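Side-chain contacts in phenolic acid decarboxylase (Sedimentibacter hydroxybenzoicus, PDB 7AE5), which catalyses the reversible, non-oxidative decarboxylation of 4-hydroxybenzoate and 3,4-dihydroxybenzoate with prenylated FMN and manganese as cofactors: residues G178-A181 with L182-H185; N210-V213 with T214-A217; R407-P410 with G411-V414; Q399-W402 with A403-T406. All coordinates share one frame; numbering follows the deposited sequence.

The four contacts are local and come along the chain in the order 1, 2, 4, 3. Contacts 1 and 2 belong to the Rift-related, FMN-binding part of this UbiD-family decarboxylase, their centres about 19 Å apart. Contact 1 covers the end of strand 176-179 and the turn after it, and holds two predicted prenylated FMN-binding residues, Met-184 and His-185. Contact 2 is helix 211-217 and only neighbours one, Thr-166, through Ala-217. Contacts 4 and 3 belong to the C-terminal domain, away from the annotated sites. Contact 4 lies on helix 397-407 and contact 3 leads on to strand 414-421. Arg-407 of contact 3 packs on Trp-402 of contact 4, and both contacts touch the second subunit.

Contact 1. Residues G178-A181 with L182-H185; sequences GIQA and LAMH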
loop_
_atom_site.group_PDB
_atom_site.type_symbol
_atom_site.label_atom_id
_atom_site.label_comp_id
_atom_site.label_asym_id
_atom_site.label_seq_id
_atom_site.Cartn_x
_atom_site.Cartn_y
_atom_site.Cartn_z
ATOM N N GLY C 178 -46.247 14.903 9.977
ATOM C CA GLY C 178 -45.367 13.781 10.213
ATOM C C GLY C 178 -44.109 14.188 10.963
ATOM O O GLY C 178 -43.736 15.360 11.004
ATOM N N ILE C 179 -43.448 13.199 11.566
ATOM C CA ILE C 179 -42.243 13.448 12.349
ATOM C C ILE C 179 -41.460 12.148 12.461
ATOM O O ILE C 179 -42.020 11.054 12.347
ATOM C CB ILE C 179 -42.598 14.035 13.741
ATOM C CG1 ILE C 179 -41.410 14.804 14.321
ATOM C CG2 ILE C 179 -43.058 12.936 14.692
ATOM C CD1 ILE C 179 -41.691 15.430 15.669
ATOM N N GLN C 180 -40.149 12.267 12.673
ATOM C CA GLN C 180 -39.238 11.126 12.757
ATOM C C GLN C 180 -39.025 10.786 14.228
ATOM O O GLN C 180 -38.168 11.374 14.890
ATOM C CB GLN C 180 -37.911 11.445 12.078
ATOM C CG GLN C 180 -37.983 11.566 10.572
ATOM C CD GLN C 180 -36.614 11.769 9.956
ATOM O OE1 GLN C 180 -35.906 12.718 10.293
ATOM N NE2 GLN C 180 -36.228 10.871 9.057
ATOM N N ALA C 181 -39.781 9.804 14.725
ATOM C CA ALA C 181 -39.824 9.551 16.164
ATOM C C ALA C 181 -38.516 8.964 16.687
ATOM O O ALA C 181 -38.066 9.326 17.781
ATOM C CB ALA C 181 -40.993 8.624 16.489
ATOM N N LEU C 182 -37.901 8.043 15.938
ATOM C CA LEU C 182 -36.648 7.452 16.398
ATOM C C LEU C 182 -35.526 8.484 16.419
ATOM O O LEU C 182 -34.659 8.442 17.300
ATOM C CB LEU C 182 -36.279 6.258 15.515
ATOM C CG LEU C 182 -35.591 5.040 16.152
ATOM C CD1 LEU C 182 -35.360 3.960 15.109
ATOM C CD2 LEU C 182 -34.279 5.388 16.845
ATOM N N ALA C 183 -35.542 9.432 15.479
ATOM C CA ALA C 183 -34.586 10.532 15.507
ATOM C C ALA C 183 -34.779 11.448 16.709
ATOM O O ALA C 183 -33.944 12.331 16.931
ATOM C CB ALA C 183 -34.682 11.343 14.214
ATOM N N MET C 184 -35.853 11.265 17.481
ATOM C CA MET C 184 -36.081 12.025 18.709
ATOM C C MET C 184 -35.631 11.173 19.891
ATOM O O MET C 184 -36.433 10.563 20.598
ATOM C CB MET C 184 -37.547 12.423 18.841
ATOM C CG MET C 184 -38.226 12.784 17.544
ATOM S SD MET C 184 -39.958 13.221 17.780
ATOM C CE MET C 184 -39.853 14.212 19.265
ATOM N N HIS C 185 -34.318 11.132 20.097
ATOM C CA HIS C 185 -33.789 10.489 21.289
ATOM C C HIS C 185 -34.303 11.206 22.532
ATOM O O HIS C 185 -34.495 12.425 22.532
ATOM C CB HIS C 185 -32.259 10.481 21.257
ATOM C CG HIS C 185 -31.685 9.708 20.109
ATOM N ND1 HIS C 185 -30.502 10.055 19.494
ATOM C CD2 HIS C 185 -32.134 8.604 19.466
ATOM C CE1 HIS C 185 -30.247 9.198 18.520
ATOM N NE2 HIS C 185 -31.223 8.309 18.482
#
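Met-184 places CG beside its own backbone N (chi1 -37°), and Ile-179 places CG1 anti to its backbone N (chi1 -157°). These torsions bring the ends of the two side chains together. CD1 of Ile-179 lies 3.5 Å from SD of Met-184, and the chains cross at about a right angle. The methionine is extended to SD and then bends at its last torsion, where CE turns off. On the way its CG passes close to the backbone of the other segment, 3.0 Å from O of Gln-180. CB of Met-184 lies 3.3 Å from O of Ala-181.

The chain leaves strand 176-179 here and folds into a type I beta turn from Ala-181 to Met-184. One backbone bond closes the turn: Met-184 N donates to Ala-181 O over 3.0 Å, with an N-H...O angle of 147°. CB of Ala-183 packs against CB of Gln-180 at 3.9 Å.

Met-184, the last residue of the turn, and His-185, just after it, are predicted to bind prenylated FMN; His-185 is also a predicted manganese ligand. Met-184 further packs on Tyr-167, Val-148 and Thr-150, while Ile-179 rests on Val-292 of strand 287-299. Pro-61 and Ile-60 of the ShdD chain pack on Ala-181 and Leu-182, respectively.

Contact 2. Residues N210-V213 with T214-A217; sequences NPLV and TFMA. With RB (rubidium ion), chain R.
Backbone bonds of one helical turn join Pro-211, Leu-212 and Val-213 to Phe-215, Met-216 and Ala-217. Met-216 N donates to Leu-212 O with an N-H...O angle of 168°, and Ala-217 N donates to Val-213 O at 2.8 Å. The first bond of the series, Thr-214 N to Asn-210 O, is weak. Asn-210 is the N-cap. Its OD1 accepts from Leu-212 N at 3.1 Å, with the donor above the amide plane, while its ND2 is hydrogen-bonded to OE1 of Gln-235.

Apolar contact is looser. CD1 of Leu-212 comes to 4.4 Å from CB of Phe-215.

Metal binding engages Met-216 twice. Its O lies 2.5 Å from the rubidium ion and its SD 2.9 Å. CG starts anti to the backbone N (chi1 177°), and the chain then bends at chi2 (-83°), which curls the sulfur back to the ion bound by its own carbonyl. The methyl CE of Met-216 is set 3.5 Å from O of Val-213, the oxygen that also accepts from Ala-217 N. Val-164 O, Thr-219 O, Tyr-223 OH and Glu-227 OE1 complete the site. Glu-227 is also a predicted manganese ligand.

Helix 211-217 is buried between other elements. Ala-217 packs on Thr-166, a predicted prenylated FMN-binding residue. Leu-212, Phe-215 and Met-216 face helix 227-234, and Pro-211, Leu-212 and Phe-215 touch Met-77 of helix 71-77.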
loop_
_atom_site.group_PDB
_atom_site.type_symbol
_atom_site.label_atom_id
_atom_site.label_comp_id
_atom_site.label_asym_id
_atom_site.label_seq_id
_atom_site.Cartn_x
_atom_site.Cartn_y
_atom_site.Cartn_z
ATOM N N ASN C 210 -35.809 33.127 18.548
ATOM C CA ASN C 210 -34.491 33.654 18.872
ATOM C C ASN C 210 -33.457 32.756 18.201
ATOM O O ASN C 210 -33.519 31.528 18.353
ATOM C CB ASN C 210 -34.332 33.695 20.398
ATOM C CG ASN C 210 -32.937 34.097 20.862
ATOM O OD1 ASN C 210 -32.040 34.376 20.070
ATOM N ND2 ASN C 210 -32.757 34.125 22.177
ATOM N N PRO C 211 -32.517 33.316 17.431
ATOM C CA PRO C 211 -31.557 32.459 16.715
ATOM C C PRO C 211 -30.757 31.532 17.616
ATOM O O PRO C 211 -30.317 30.472 17.154
ATOM C CB PRO C 211 -30.652 33.472 15.995
ATOM C CG PRO C 211 -30.914 34.792 16.663
ATOM C CD PRO C 211 -32.344 34.737 17.086
ATOM N N LEU C 212 -30.558 31.887 18.889
ATOM C CA LEU C 212 -29.831 30.993 19.785
ATOM C C LEU C 212 -30.676 29.794 20.188
ATOM O O LEU C 212 -30.128 28.729 20.498
ATOM C CB LEU C 212 -29.361 31.741 21.034
ATOM C CG LEU C 212 -28.010 32.452 20.940
ATOM C CD1 LEU C 212 -26.917 31.492 20.493
ATOM C CD2 LEU C 212 -28.092 33.652 20.025
ATOM N N VAL C 213 -32.000 29.943 20.200
ATOM C CA VAL C 213 -32.870 28.814 20.508
ATOM C C VAL C 213 -32.788 27.770 19.403
ATOM O O VAL C 213 -32.616 26.574 19.666
ATOM C CB VAL C 213 -34.315 29.294 20.727
ATOM C CG1 VAL C 213 -35.259 28.105 20.830
ATOM C CG2 VAL C 213 -34.398 30.163 21.968
ATOM N N THR C 214 -32.911 28.211 18.147
ATOM C CA THR C 214 -32.718 27.310 17.016
ATOM C C THR C 214 -31.329 26.686 17.048
ATOM O O THR C 214 -31.154 25.517 16.682
ATOM C CB THR C 214 -32.932 28.065 15.703
ATOM O OG1 THR C 214 -34.200 28.732 15.732
ATOM C CG2 THR C 214 -32.898 27.109 14.519
ATOM N N PHE C 215 -30.330 27.455 17.490
ATOM C CA PHE C 215 -28.972 26.934 17.604
ATOM C C PHE C 215 -28.909 25.771 18.587
ATOM O O PHE C 215 -28.413 24.689 18.253
ATOM C CB PHE C 215 -28.022 28.055 18.025
ATOM C CG PHE C 215 -26.576 27.778 17.721
ATOM C CD1 PHE C 215 -26.133 27.679 16.412
ATOM C CD2 PHE C 215 -25.656 27.628 18.746
ATOM C CE1 PHE C 215 -24.799 27.433 16.131
ATOM C CE2 PHE C 215 -24.322 27.381 18.473
ATOM C CZ PHE C 215 -23.894 27.284 17.163
ATOM N N MET C 216 -29.410 25.973 19.809
ATOM C CA MET C 216 -29.408 24.889 20.786
ATOM C C MET C 216 -30.277 23.729 20.327
ATOM O O MET C 216 -29.956 22.562 20.585
ATOM C CB MET C 216 -29.891 25.386 22.143
ATOM C CG MET C 216 -29.982 24.275 23.158
ATOM S SD MET C 216 -31.535 23.357 23.038
ATOM C CE MET C 216 -32.701 24.681 22.656
ATOM N N ALA C 217 -31.398 24.030 19.669
ATOM C CA ALA C 217 -32.254 22.964 19.163
ATOM C C ALA C 217 -31.526 22.147 18.105
ATOM O O ALA C 217 -31.668 20.920 18.046
ATOM C CB ALA C 217 -33.550 23.551 18.606
HETATM RB RB RB R . -30.876 20.744 21.948
#

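Contact 3. Residues R407-P410 with G411-V414; sequences RVHP and GKDV. With RB (rubidium ion), chain Q.
Asp-413 points its carboxylate back at Arg-407 and His-409, across the loop between helix 397-407 and strand 414-421. His-409 to Asp-413 form an alpha turn, closed by Asp-413 N bonding to His-409 O. A rubidium ion is bound beside it. Both carboxylate oxygens of Asp-413 grip the ion, OD1 and OD2 each at 2.5 Å. Arg-407 O, a water, Asp-441 O and Thr-443 O are the other ligands. OD2 also accepts from His-409 N at 3.1 Å through its anti lone pair, a nearly straight bond of 166°. Ion and N-H probably fix the rotation of the carboxylate.

His-409 O accepts twice. Asp-413 N approaches almost in line with the carbonyl bond at 2.7 Å, and Lys-412 N comes from above the carbonyl plane. Apart from these polar bonds, CG1 of Val-408 meets CG2 of Val-414 at 4.0 Å, and the two side chains cross obliquely. The same CG2 touches CA of Pro-410.

The His-409 ring has CG anti to its backbone N (chi1 -172°), which brings its ND1 edge to Gly-411. Its NE2 bonds to Asn-430 O of the second subunit. ND1 accepts from Gly-411 N at 2.9 Å, with the donor in the ring plane.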
loop_
_atom_site.group_PDB
_atom_site.type_symbol
_atom_site.label_atom_id
_atom_site.label_comp_id
_atom_site.label_asym_id
_atom_site.label_seq_id
_atom_site.Cartn_x
_atom_site.Cartn_y
_atom_site.Cartn_z
ATOM N N ARG C 407 3.554 21.190 3.496
ATOM C CA ARG C 407 3.937 20.374 4.645
ATOM C C ARG C 407 3.486 18.923 4.538
ATOM O O ARG C 407 3.735 18.141 5.470
ATOM C CB ARG C 407 3.375 20.972 5.943
ATOM C CG ARG C 407 3.432 22.486 6.020
ATOM C CD ARG C 407 4.833 22.976 6.337
ATOM N NE ARG C 407 5.229 24.072 5.461
ATOM C CZ ARG C 407 6.005 25.081 5.830
ATOM N NH1 ARG C 407 6.322 26.053 4.989
ATOM N NH2 ARG C 407 6.474 25.117 7.074
ATOM N N VAL C 408 2.822 18.546 3.450
ATOM C CA VAL C 408 2.326 17.189 3.253
ATOM C C VAL C 408 3.218 16.506 2.228
ATOM O O VAL C 408 3.192 16.844 1.037
ATOM C CB VAL C 408 0.859 17.166 2.802
ATOM C CG1 VAL C 408 0.461 15.762 2.354
ATOM C CG2 VAL C 408 -0.040 17.639 3.917
ATOM N N HIS C 409 4.017 15.558 2.693
ATOM C CA HIS C 409 4.655 14.576 1.832
ATOM C C HIS C 409 3.704 13.392 1.785
ATOM O O HIS C 409 3.610 12.641 2.764
ATOM C CB HIS C 409 6.027 14.180 2.375
ATOM C CG HIS C 409 6.832 13.315 1.453
ATOM N ND1 HIS C 409 6.348 12.143 0.913
ATOM C CD2 HIS C 409 8.100 13.444 0.996
ATOM C CE1 HIS C 409 7.279 11.592 0.155
ATOM N NE2 HIS C 409 8.353 12.362 0.189
ATOM N N PRO C 410 2.953 13.210 0.696
ATOM C CA PRO C 410 1.961 12.124 0.668
ATOM C C PRO C 410 2.560 10.745 0.876
ATOM O O PRO C 410 1.814 9.798 1.150
ATOM C CB PRO C 410 1.332 12.262 -0.725
ATOM C CG PRO C 410 1.525 13.709 -1.069
ATOM C CD PRO C 410 2.877 14.054 -0.510
ATOM N N GLY C 411 3.883 10.601 0.767
ATOM C CA GLY C 411 4.501 9.313 1.017
ATOM C C GLY C 411 4.517 8.932 2.483
ATOM O O GLY C 411 4.596 7.746 2.818
ATOM N N LYS C 412 4.436 9.917 3.378
ATOM C CA LYS C 412 4.430 9.612 4.806
ATOM C C LYS C 412 3.442 10.426 5.629
ATOM O O LYS C 412 3.073 9.968 6.715
ATOM C CB LYS C 412 5.833 9.791 5.403
ATOM C CG LYS C 412 6.391 11.204 5.328
ATOM C CD LYS C 412 7.760 11.282 5.996
ATOM C CE LYS C 412 8.753 10.326 5.352
ATOM N NZ LYS C 412 10.058 10.268 6.080
ATOM N N ASP C 413 2.998 11.600 5.178
ATOM C CA ASP C 413 2.047 12.409 5.937
ATOM C C ASP C 413 0.594 11.965 5.755
ATOM O O ASP C 413 -0.293 12.549 6.386
ATOM C CB ASP C 413 2.174 13.900 5.556
ATOM C CG ASP C 413 3.268 14.663 6.352
ATOM O OD1 ASP C 413 3.329 14.571 7.595
ATOM O OD2 ASP C 413 4.045 15.426 5.741
ATOM N N VAL C 414 0.320 10.956 4.928
ATOM C CA VAL C 414 -1.048 10.545 4.607
ATOM C C VAL C 414 -1.229 9.085 5.001
ATOM O O VAL C 414 -0.518 8.208 4.495
ATOM C CB VAL C 414 -1.374 10.745 3.119
ATOM C CG1 VAL C 414 -2.768 10.224 2.812
ATOM C CG2 VAL C 414 -1.257 12.213 2.739
HETATM RB RB RB Q . 3.814 16.977 7.628
HETATM O O HOH W 1 4.865 15.990 9.612
#

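Contact 4. Residues Q399-W402 with A403-T406; sequences QVMW and ALTT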
loop_
_atom_site.group_PDB
_atom_site.type_symbol
_atom_site.label_atom_id
_atom_site.label_comp_id
_atom_site.label_asym_id
_atom_site.label_seq_id
_atom_site.Cartn_x
_atom_site.Cartn_y
_atom_site.Cartn_z
ATOM N N GLN C 399 -5.782 28.987 3.836
ATOM C CA GLN C 399 -4.616 28.704 4.665
ATOM C C GLN C 399 -4.354 27.207 4.781
ATOM O O GLN C 399 -3.195 26.782 4.829
ATOM C CB GLN C 399 -4.805 29.310 6.056
ATOM C CG GLN C 399 -4.351 30.750 6.164
ATOM C CD GLN C 399 -3.417 30.985 7.340
ATOM O OE1 GLN C 399 -3.857 31.139 8.481
ATOM N NE2 GLN C 399 -2.116 31.020 7.065
ATOM N N VAL C 400 -5.415 26.400 4.837
ATOM C CA VAL C 400 -5.250 24.953 4.916
ATOM C C VAL C 400 -4.684 24.408 3.610
ATOM O O VAL C 400 -3.854 23.489 3.615
ATOM C CB VAL C 400 -6.590 24.289 5.280
ATOM C CG1 VAL C 400 -6.441 22.774 5.341
ATOM C CG2 VAL C 400 -7.109 24.835 6.603
ATOM N N MET C 401 -5.123 24.961 2.474
ATOM C CA MET C 401 -4.573 24.553 1.184
ATOM C C MET C 401 -3.069 24.789 1.136
ATOM O O MET C 401 -2.305 23.921 0.693
ATOM C CB MET C 401 -5.267 25.312 0.051
ATOM C CG MET C 401 -6.560 24.682 -0.452
ATOM S SD MET C 401 -6.453 22.906 -0.736
ATOM C CE MET C 401 -5.216 22.836 -2.031
ATOM N N TRP C 402 -2.626 25.967 1.585
ATOM C CA TRP C 402 -1.197 26.253 1.651
ATOM C C TRP C 402 -0.468 25.206 2.482
ATOM O O TRP C 402 0.558 24.662 2.059
ATOM C CB TRP C 402 -0.968 27.649 2.235
ATOM C CG TRP C 402 0.464 27.908 2.610
ATOM C CD1 TRP C 402 1.504 28.146 1.760
ATOM C CD2 TRP C 402 1.013 27.933 3.933
ATOM N NE1 TRP C 402 2.665 28.331 2.472
ATOM C CE2 TRP C 402 2.391 28.202 3.809
ATOM C CE3 TRP C 402 0.474 27.757 5.211
ATOM C CZ2 TRP C 402 3.236 28.299 4.913
ATOM C CZ3 TRP C 402 1.314 27.854 6.306
ATOM C CH2 TRP C 402 2.680 28.123 6.150
ATOM N N ALA C 403 -0.996 24.903 3.671
ATOM C CA ALA C 403 -0.356 23.919 4.536
ATOM C C ALA C 403 -0.322 22.545 3.880
ATOM O O ALA C 403 0.634 21.783 4.065
ATOM C CB ALA C 403 -1.078 23.857 5.881
ATOM N N LEU C 404 -1.357 22.209 3.106
ATOM C CA LEU C 404 -1.363 20.924 2.417
ATOM C C LEU C 404 -0.290 20.870 1.337
ATOM O O LEU C 404 0.374 19.843 1.163
ATOM C CB LEU C 404 -2.742 20.655 1.816
ATOM C CG LEU C 404 -3.867 20.358 2.809
ATOM C CD1 LEU C 404 -5.179 20.135 2.078
ATOM C CD2 LEU C 404 -3.515 19.153 3.663
ATOM N N THR C 405 -0.095 21.968 0.610
ATOM C CA THR C 405 0.833 21.955 -0.512
ATOM C C THR C 405 2.296 22.075 -0.097
ATOM O O THR C 405 3.171 21.819 -0.930
ATOM C CB THR C 405 0.489 23.081 -1.493
ATOM O OG1 THR C 405 0.575 24.347 -0.825
ATOM C CG2 THR C 405 -0.914 22.894 -2.050
ATOM N N THR C 406 2.595 22.450 1.151
ATOM C CA THR C 406 3.979 22.669 1.559
ATOM C C THR C 406 4.455 21.825 2.739
ATOM O O THR C 406 5.669 21.754 2.964
ATOM C CB THR C 406 4.219 24.155 1.889
ATOM O OG1 THR C 406 3.324 24.581 2.925
ATOM C CG2 THR C 406 4.015 25.026 0.651
#
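Gln-399, Val-400 and Met-401 accept helical backbone bonds from Ala-403, Leu-404 and Thr-405, one turn of helix 397-407.

Trp-402 O accepts two weak backbone bonds, from Thr-405 N and Thr-406 N, and two shorter ones from hydroxyls. OG1 of Thr-405 and OG1 of Thr-406 both donate to Trp-402 O, each at 2.9 Å, and they come from opposite faces of the carbonyl plane. Each OG1 sits between its own backbone N and carbonyl carbon (chi1 60° in Thr-405, 58° in Thr-406), which turns it back toward the preceding turn.

OG1 of Thr-406 stands over one face of the Trp-402 indole, 3.8 Å from NE1 and offset toward the rim. At the other end of the indole, CE3 of Trp-402 comes within 4.3 Å of CB of Ala-403. Further apolar contacts are made by Met-401, Val-400 and Leu-404: SD of Met-401 meets CD1 of Leu-404 at 4.1 Å, the two chains crossing at a slant, and CG1 of Val-400 lies near CG of Leu-404. Leu-404 and Ala-403 rest on Ile-386 and Val-388 of strand 384-388.

Two polar groups, Trp-402 NE1 and Thr-405 OG1, reach the second subunit. They bond to Pro-280 O and Thr-348 OG1 there, respectively. Trp-402 O, near the end of the helix, is thus satisfied largely by side-chain hydroxyls, and Thr-405 OG1 links this carbonyl to the subunit interface.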